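Local coordinates for DNA-binding protein HU (Anabaena sp., PDB 1P71), which binds and wraps DNA as a homodimeric histone-like protein, stabilizing it against denaturation, and is essential for heterocyst differentiation, at residues A81-L84 / F85-V89. Sequence-based numbering, arbitrary orientation.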
loop_
_atom_site.group_PDB
_atom_site.type_symbol
_atom_site.label_atom_id
_atom_site.label_comp_id
_atom_site.label_asym_id
_atom_site.label_seq_id
_atom_site.Cartn_x
_atom_site.Cartn_y
_atom_site.Cartn_z
ATOM N N ALA C 81 4.135 -5.556 -1.374
ATOM C CA ALA C 81 3.056 -6.183 -2.114
ATOM C C ALA C 81 3.105 -7.689 -1.938
ATOM O O ALA C 81 4.166 -8.268 -1.907
ATOM C CB ALA C 81 3.148 -5.814 -3.580
ATOM N N GLY C 82 1.935 -8.302 -1.803
ATOM C CA GLY C 82 1.838 -9.739 -1.630
ATOM C C GLY C 82 1.933 -10.433 -2.967
ATOM O O GLY C 82 1.888 -9.776 -4.009
ATOM N N LYS C 83 2.045 -11.760 -2.924
ATOM C CA LYS C 83 2.324 -12.579 -4.105
ATOM C C LYS C 83 1.273 -12.474 -5.200
ATOM O O LYS C 83 1.619 -12.476 -6.380
ATOM C CB LYS C 83 2.542 -14.047 -3.731
ATOM C CG LYS C 83 2.886 -14.948 -4.909
ATOM C CD LYS C 83 3.778 -16.100 -4.474
ATOM C CE LYS C 83 3.988 -17.098 -5.600
ATOM N NZ LYS C 83 5.056 -18.089 -5.263
ATOM N N LEU C 84 0.005 -12.375 -4.807
ATOM C CA LEU C 84 -1.101 -12.238 -5.759
ATOM C C LEU C 84 -1.058 -10.886 -6.453
ATOM O O LEU C 84 -1.248 -10.806 -7.667
ATOM C CB LEU C 84 -2.482 -12.473 -5.101
ATOM C CG LEU C 84 -3.701 -12.318 -6.043
ATOM C CD1 LEU C 84 -4.051 -13.605 -6.876
ATOM C CD2 LEU C 84 -4.961 -11.768 -5.350
ATOM N N PHE C 85 -0.800 -9.831 -5.689
ATOM C CA PHE C 85 -0.657 -8.491 -6.258
ATOM C C PHE C 85 0.510 -8.452 -7.280
ATOM O O PHE C 85 0.333 -8.032 -8.419
ATOM C CB PHE C 85 -0.473 -7.479 -5.128
ATOM C CG PHE C 85 -0.796 -6.059 -5.503
ATOM C CD1 PHE C 85 -0.971 -5.678 -6.852
ATOM C CD2 PHE C 85 -0.920 -5.094 -4.519
ATOM C CE1 PHE C 85 -1.267 -4.366 -7.179
ATOM C CE2 PHE C 85 -1.224 -3.768 -4.847
ATOM C CZ PHE C 85 -1.390 -3.405 -6.180
ATOM N N ARG C 86 1.689 -8.913 -6.876
ATOM C CA ARG C 86 2.845 -8.998 -7.792
ATOM C C ARG C 86 2.619 -9.772 -9.095
ATOM O O ARG C 86 3.116 -9.379 -10.152
ATOM C CB ARG C 86 4.072 -9.546 -7.071
ATOM C CG ARG C 86 4.580 -8.585 -5.987
ATOM C CD ARG C 86 5.753 -9.088 -5.155
ATOM N NE ARG C 86 5.808 -10.550 -5.052
ATOM C CZ ARG C 86 5.706 -11.231 -3.909
ATOM N NH1 ARG C 86 5.541 -10.590 -2.759
ATOM N NH2 ARG C 86 5.777 -12.561 -3.920
ATOM N N GLU C 87 1.886 -10.875 -9.006
ATOM C CA GLU C 87 1.656 -11.766 -10.135
ATOM C C GLU C 87 0.511 -11.330 -11.055
ATOM O O GLU C 87 0.484 -11.693 -12.227
ATOM C CB GLU C 87 1.510 -13.210 -9.657
ATOM C CG GLU C 87 2.814 -13.763 -9.061
ATOM C CD GLU C 87 2.782 -15.250 -8.739
ATOM O OE1 GLU C 87 3.869 -15.855 -8.604
ATOM O OE2 GLU C 87 1.682 -15.822 -8.621
ATOM N N LYS C 88 -0.414 -10.531 -10.546
ATOM C CA LYS C 88 -1.431 -9.940 -11.405
ATOM C C LYS C 88 -0.797 -8.797 -12.207
ATOM O O LYS C 88 -1.098 -8.605 -13.384
ATOM C CB LYS C 88 -2.636 -9.447 -10.596
ATOM C CG LYS C 88 -3.505 -10.535 -9.943
ATOM C CD LYS C 88 -3.825 -11.742 -10.850
ATOM C CE LYS C 88 -5.090 -11.535 -11.683
ATOM N NZ LYS C 88 -6.179 -12.564 -11.397
ATOM N N VAL C 89 0.079 -8.043 -11.550
ATOM C CA VAL C 89 0.835 -6.977 -12.199
ATOM C C VAL C 89 1.889 -7.561 -13.157
ATOM O O VAL C 89 2.125 -7.023 -14.238
ATOM C CB VAL C 89 1.483 -6.033 -11.137
ATOM C CG1 VAL C 89 2.423 -5.044 -11.783
ATOM C CG2 VAL C 89 0.419 -5.293 -10.390
#
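R86 reaches back to A81 across the first turn of the short C-terminal helix 83-89 of the HU fold, which starts where strand 68-81 ends, with G82 at the N-cap. Its chain bends at chi3 (-27°) and carries the guanidinium past the start of the helix, where NH1 donates to A81 O at 2.8 Å; the oxygen lies near the edge of the group but 24° out of its plane. One face of the guanidinium lies over G82 C and K83 CA, both offset toward its rim, with CZ 3.6 Å from K83 CA. The backbone N of R86 gives a nearly straight bond to G82 O (3.0 Å), and R86 thus holds the strand-to-helix junction through both its backbone N and its NH1. On the exposed flank K83, with CG anti to its backbone N (chi1 -178°), bends at its second torsion and crosses E87 at a slant; its CE comes within 3.3 Å of E87 OE1, while NZ stays 4.2 Å from E87 OE1, beyond a salt bridge. With an alanine in place of E87, the K83 ammonium would probably lose its nearby opposite charge and the lysine chain would be freer to swing. The buried F85 ring meets that of F47 and packs on P77 of the second subunit. A81 CB approaches it obliquely, 4.2 Å from F85 CD2.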